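Local coordinates for KauB (Pseudomonas aeruginosa PAO1, PDB 6B4R), which probably oxidises aminoaldehydes such as 4-guanidinobutyraldehyde to their acids with NAD(P)+, accepting a broad range of aldehydes, at residues A11-L16 / E105-G110; F37-P42 / K195-A200. One frame throughout, in Å; residues are numbered along the deposited sequence.

Contact 1: A11-L16 / E105-G110; sequences ARAKDL and ETLDMG. With K (potassium ion), chain G.
A13 and L107 meet between helices 6-15 and 98-109 through methyl groups, CB of the alanine lying 4.0 Å from CD1 of the leucine. L107 reaches over with its CG opposite the carbonyl carbon (chi1 -68°) and CD1 opposite CA (chi2 178°), which stretches that branch outward from its helix. The same methyl is approached by the CD2 branch of L16, 4.4 Å from L107 CD1, so one leucine tip serves both partners; L16 is the first residue to leave the helical backbone. The contact is wholly apolar and small. The next residue, D108, binds the potassium ion twice, through its backbone O at 2.7 Å and its carboxylate OD1 at 2.8 Å. With chi1 at -142° the carboxylate sits close enough to its own carbonyl for both to share the metal, while water 1 also binds the ion. The N-terminal helix 6-15 thus rests against helix 98-109, where L16 also touches E100, L103 and L104; other sides of the same helix turn meet helix 113-133, at E105 and T106, and helix 170-183, at E105, and D108 touches P197, next to helix 198-210.

Contact 2: F37-P42 / K195-A200; sequences FDCLSP and KSPLTA. With K (potassium ion), chain G.
C39 turns SG opposite its backbone N (chi1 -170°) and L198 sets CG opposite its carbonyl carbon (chi1 -55°), and the two side chains thereby come together. The sulfur lies over the broad side of the isopropyl fork, almost equally far from its three carbons: L198 CG is 4.0 Å from C39 SG, and CD1 and CD2 are each 4.1 Å from it. From the proline ring comes a second partner, P197 CD, also 4.0 Å from C39 SG. The ring of F37, two residues earlier on the same face of the strand, brings CZ to 4.2 Å from P197 CG, an oblique approach. P197 is thus touched by a sulfur at CD and by an aromatic ring at CG. The arrangement joins one face of the two-stranded antiparallel sheet, 36-40 with 47-52, to the turn between strand 187-191 and helix 198-210, part of the Rossmann-like coenzyme domain of aldehyde dehydrogenases; in relatives this connection lies beside the pocket for the adenosine ribose. Both segments also supply main-chain oxygens to the potassium ion, L40 O at 2.7 Å and K195 O at 2.9 Å from the metal, and water 1 is bound to it as well. Carbonyl ligands of this sort suit a large monovalent cation, and the site is consistent with the intrasubunit cation site of other aldehyde dehydrogenases, built from main-chain oxygens and an acidic residue. The side chain of K195 points away from the contact, and its NZ forms a salt bridge with D346. V51 of the paired strand packs on F37, C39 and P197, and Y223 meets the F37 ring with the planes at about 50°.

Contacts 1 and 2 lie with centres about 10 Å apart and share one potassium ion and water 1: D108 from contact 1 and L40 and K195 from contact 2 give the protein ligands. D108 OD2, the carboxylate oxygen not used on the metal, lies 3.0 Å from L198 N, a probable hydrogen bond, and E105 OE2 lies 3.1 Å from T199 OG1, probably bonded too. S41 OG approaches L107 O to 2.8 Å. The segments of the two contacts alternate along the chain; 37-42, 105-110 and 195-200 share the ion. Both contacts stand away from E267, the predicted active-site residue, and from the pocket holding the glycol-ether ligand and C302, here oxidised to a sulfinic acid.

Contact 1: A11-L16 / E105-G110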
loop_
_atom_site.group_PDB
_atom_site.type_symbol
_atom_site.label_atom_id
_atom_site.label_comp_id
_atom_site.label_asym_id
_atom_site.label_seq_id
_atom_site.Cartn_x
_atom_site.Cartn_y
_atom_site.Cartn_z
ATOM N N ALA A 11 1.210 46.613 -22.001
ATOM C CA ALA A 11 0.816 46.597 -23.406
ATOM C C ALA A 11 0.088 45.301 -23.740
ATOM O O ALA A 11 -0.837 45.285 -24.553
ATOM C CB ALA A 11 2.032 46.766 -24.303
ATOM N N ARG A 12 0.515 44.214 -23.104
ATOM C CA ARG A 12 -0.150 42.929 -23.261
ATOM C C ARG A 12 -1.557 42.977 -22.680
ATOM O O ARG A 12 -2.471 42.323 -23.184
ATOM C CB ARG A 12 0.656 41.819 -22.583
ATOM C CG ARG A 12 1.889 41.379 -23.350
ATOM C CD ARG A 12 2.569 40.210 -22.659
ATOM N NE ARG A 12 3.735 39.736 -23.398
ATOM C CZ ARG A 12 4.496 38.716 -23.015
ATOM N NH1 ARG A 12 4.211 38.062 -21.899
ATOM N NH2 ARG A 12 5.539 38.352 -23.748
ATOM N N ALA A 13 -1.725 43.758 -21.617
ATOM C CA ALA A 13 -3.018 43.883 -20.954
ATOM C C ALA A 13 -4.052 44.588 -21.835
ATOM O O ALA A 13 -5.220 44.206 -21.845
ATOM C CB ALA A 13 -2.867 44.603 -19.621
ATOM N N LYS A 14 -3.621 45.606 -22.576
ATOM C CA LYS A 14 -4.536 46.348 -23.441
ATOM C C LYS A 14 -4.848 45.585 -24.729
ATOM O O LYS A 14 -5.869 45.829 -25.370
ATOM C CB LYS A 14 -3.984 47.742 -23.760
ATOM C CG LYS A 14 -2.986 47.781 -24.909
ATOM C CD LYS A 14 -2.454 49.192 -25.141
ATOM C CE LYS A 14 -3.576 50.182 -25.423
ATOM N NZ LYS A 14 -3.035 51.528 -25.773
ATOM N N ASP A 15 -3.971 44.657 -25.096
ATOM C CA ASP A 15 -4.161 43.846 -26.296
ATOM C C ASP A 15 -5.074 42.668 -25.984
ATOM O O ASP A 15 -5.912 42.281 -26.800
ATOM C CB ASP A 15 -2.805 43.338 -26.804
ATOM C CG ASP A 15 -2.880 42.707 -28.196
ATOM O OD1 ASP A 15 -3.850 41.978 -28.495
ATOM O OD2 ASP A 15 -1.951 42.939 -28.998
ATOM N N LEU A 16 -4.901 42.115 -24.788
ATOM C CA LEU A 16 -5.561 40.880 -24.378
ATOM C C LEU A 16 -7.073 40.857 -24.609
ATOM O O LEU A 16 -7.809 41.693 -24.081
ATOM C CB LEU A 16 -5.260 40.599 -22.905
ATOM C CG LEU A 16 -5.736 39.256 -22.361
ATOM C CD1 LEU A 16 -5.162 38.121 -23.194
ATOM C CD2 LEU A 16 -5.337 39.115 -20.902
ATOM N N GLU A 105 -4.521 36.056 -14.382
ATOM C CA GLU A 105 -4.491 35.944 -12.925
ATOM C C GLU A 105 -4.263 37.297 -12.256
ATOM O O GLU A 105 -5.057 37.734 -11.422
ATOM C CB GLU A 105 -3.385 34.980 -12.493
ATOM C CG GLU A 105 -3.773 33.516 -12.545
ATOM C CD GLU A 105 -4.727 33.139 -11.434
ATOM O OE1 GLU A 105 -4.714 33.828 -10.394
ATOM O OE2 GLU A 105 -5.485 32.159 -11.598
ATOM N N THR A 106 -3.164 37.944 -12.634
ATOM C CA THR A 106 -2.747 39.223 -12.067
ATOM C C THR A 106 -3.794 40.324 -12.224
ATOM O O THR A 106 -4.102 41.042 -11.271
ATOM C CB THR A 106 -1.431 39.687 -12.711
ATOM O OG1 THR A 106 -0.367 38.827 -12.287
ATOM C CG2 THR A 106 -1.110 41.118 -12.318
ATOM N N LEU A 107 -4.335 40.458 -13.431
ATOM C CA LEU A 107 -5.372 41.449 -13.691
ATOM C C LEU A 107 -6.635 41.152 -12.885
ATOM O O LEU A 107 -7.289 42.063 -12.384
ATOM C CB LEU A 107 -5.699 41.505 -15.186
ATOM C CG LEU A 107 -4.598 42.053 -16.095
ATOM C CD1 LEU A 107 -5.028 42.012 -17.554
ATOM C CD2 LEU A 107 -4.223 43.468 -15.683
ATOM N N ASP A 108 -6.963 39.871 -12.752
ATOM C CA ASP A 108 -8.187 39.460 -12.075
ATOM C C ASP A 108 -8.175 39.745 -10.570
ATOM O O ASP A 108 -9.041 40.457 -10.064
ATOM C CB ASP A 108 -8.451 37.974 -12.316
ATOM C CG ASP A 108 -9.920 37.666 -12.503
ATOM O OD1 ASP A 108 -10.760 38.496 -12.101
ATOM O OD2 ASP A 108 -10.236 36.585 -13.045
ATOM N N MET A 109 -7.197 39.193 -9.857
ATOM C CA MET A 109 -7.217 39.256 -8.395
ATOM C C MET A 109 -6.031 39.986 -7.751
ATOM O O MET A 109 -5.979 40.127 -6.531
ATOM C CB MET A 109 -7.417 37.858 -7.788
ATOM C CG MET A 109 -6.531 36.767 -8.375
ATOM S SD MET A 109 -4.826 36.902 -7.811
ATOM C CE MET A 109 -5.047 36.786 -6.035
ATOM N N GLY A 110 -5.084 40.442 -8.565
ATOM C CA GLY A 110 -4.090 41.401 -8.107
ATOM C C GLY A 110 -2.725 40.920 -7.639
ATOM O O GLY A 110 -1.900 41.735 -7.221
HETATM K K K G . -11.740 40.590 -10.482
HETATM O O HOH W 1 -14.531 39.931 -10.749
#

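Contact 2: F37-P42 / K195-A200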
loop_
_atom_site.group_PDB
_atom_site.type_symbol
_atom_site.label_atom_id
_atom_site.label_comp_id
_atom_site.label_asym_id
_atom_site.label_seq_id
_atom_site.Cartn_x
_atom_site.Cartn_y
_atom_site.Cartn_z
ATOM N N PHE A 37 -21.947 40.194 -14.954
ATOM C CA PHE A 37 -21.409 41.127 -13.967
ATOM C C PHE A 37 -20.085 41.708 -14.457
ATOM O O PHE A 37 -19.409 41.105 -15.288
ATOM C CB PHE A 37 -21.257 40.468 -12.587
ATOM C CG PHE A 37 -20.316 39.295 -12.563
ATOM C CD1 PHE A 37 -20.776 38.012 -12.816
ATOM C CD2 PHE A 37 -18.974 39.473 -12.269
ATOM C CE1 PHE A 37 -19.912 36.932 -12.787
ATOM C CE2 PHE A 37 -18.106 38.396 -12.240
ATOM C CZ PHE A 37 -18.576 37.124 -12.498
ATOM N N ASP A 38 -19.726 42.882 -13.952
ATOM C CA ASP A 38 -18.501 43.546 -14.383
ATOM C C ASP A 38 -17.279 43.026 -13.636
ATOM O O ASP A 38 -17.167 43.178 -12.420
ATOM C CB ASP A 38 -18.615 45.064 -14.218
ATOM C CG ASP A 38 -19.675 45.670 -15.117
ATOM O OD1 ASP A 38 -20.001 45.059 -16.157
ATOM O OD2 ASP A 38 -20.181 46.763 -14.784
ATOM N N CYS A 39 -16.366 42.410 -14.376
ATOM C CA CYS A 39 -15.112 41.942 -13.809
ATOM C C CYS A 39 -14.118 43.098 -13.764
ATOM O O CYS A 39 -13.652 43.563 -14.801
ATOM C CB CYS A 39 -14.554 40.790 -14.647
ATOM S SG CYS A 39 -13.152 39.925 -13.909
ATOM N N LEU A 40 -13.806 43.569 -12.560
ATOM C CA LEU A 40 -12.894 44.698 -12.397
ATOM C C LEU A 40 -11.542 44.252 -11.845
ATOM O O LEU A 40 -11.420 43.172 -11.271
ATOM C CB LEU A 40 -13.509 45.763 -11.489
ATOM C CG LEU A 40 -14.882 46.296 -11.911
ATOM C CD1 LEU A 40 -15.310 47.435 -11.004
ATOM C CD2 LEU A 40 -14.870 46.739 -13.367
ATOM N N SER A 41 -10.530 45.093 -12.021
ATOM C CA SER A 41 -9.177 44.756 -11.600
ATOM C C SER A 41 -8.758 45.554 -10.375
ATOM O O SER A 41 -8.929 46.766 -10.335
ATOM C CB SER A 41 -8.187 45.016 -12.736
ATOM O OG SER A 41 -6.854 44.803 -12.305
ATOM N N PRO A 42 -8.191 44.874 -9.370
ATOM C CA PRO A 42 -7.679 45.572 -8.186
ATOM C C PRO A 42 -6.344 46.264 -8.456
ATOM O O PRO A 42 -5.822 46.947 -7.573
ATOM C CB PRO A 42 -7.498 44.442 -7.176
ATOM C CG PRO A 42 -7.241 43.239 -8.007
ATOM C CD PRO A 42 -8.056 43.412 -9.257
ATOM N N LYS A 195 -14.854 36.804 -7.793
ATOM C CA LYS A 195 -13.751 37.749 -7.695
ATOM C C LYS A 195 -12.622 37.405 -8.666
ATOM O O LYS A 195 -11.692 38.193 -8.835
ATOM C CB LYS A 195 -13.206 37.788 -6.266
ATOM C CG LYS A 195 -14.203 38.254 -5.217
ATOM C CD LYS A 195 -13.546 38.304 -3.843
ATOM C CE LYS A 195 -14.545 38.653 -2.751
ATOM N NZ LYS A 195 -15.140 40.004 -2.948
ATOM N N SER A 196 -12.702 36.237 -9.300
ATOM C CA SER A 196 -11.651 35.796 -10.220
ATOM C C SER A 196 -12.080 34.638 -11.122
ATOM O O SER A 196 -11.661 33.501 -10.913
ATOM C CB SER A 196 -10.404 35.387 -9.434
ATOM O OG SER A 196 -10.706 34.339 -8.528
ATOM N N PRO A 197 -12.906 34.924 -12.139
ATOM C CA PRO A 197 -13.432 33.855 -12.994
ATOM C C PRO A 197 -12.632 33.605 -14.280
ATOM O O PRO A 197 -12.797 32.551 -14.895
ATOM C CB PRO A 197 -14.825 34.375 -13.347
ATOM C CG PRO A 197 -14.642 35.862 -13.415
ATOM C CD PRO A 197 -13.559 36.218 -12.414
ATOM N N LEU A 198 -11.777 34.548 -14.666
ATOM C CA LEU A 198 -11.170 34.545 -16.000
ATOM C C LEU A 198 -10.335 33.304 -16.369
ATOM O O LEU A 198 -10.501 32.750 -17.456
ATOM C CB LEU A 198 -10.358 35.826 -16.221
ATOM C CG LEU A 198 -11.132 37.133 -16.003
ATOM C CD1 LEU A 198 -10.279 38.347 -16.342
ATOM C CD2 LEU A 198 -12.440 37.145 -16.790
ATOM N N THR A 199 -9.443 32.872 -15.479
ATOM C CA THR A 199 -8.560 31.742 -15.783
ATOM C C THR A 199 -9.306 30.415 -15.911
ATOM O O THR A 199 -8.924 29.554 -16.705
ATOM C CB THR A 199 -7.416 31.588 -14.752
ATOM O OG1 THR A 199 -7.955 31.570 -13.424
ATOM C CG2 THR A 199 -6.425 32.733 -14.881
ATOM N N ALA A 200 -10.368 30.255 -15.127
ATOM C CA ALA A 200 -11.183 29.047 -15.189
ATOM C C ALA A 200 -11.928 28.989 -16.516
ATOM O O ALA A 200 -12.034 27.932 -17.135
ATOM C CB ALA A 200 -12.161 29.010 -14.026
HETATM K K K G . -11.740 40.590 -10.482
HETATM O O HOH W 1 -14.531 39.931 -10.749
#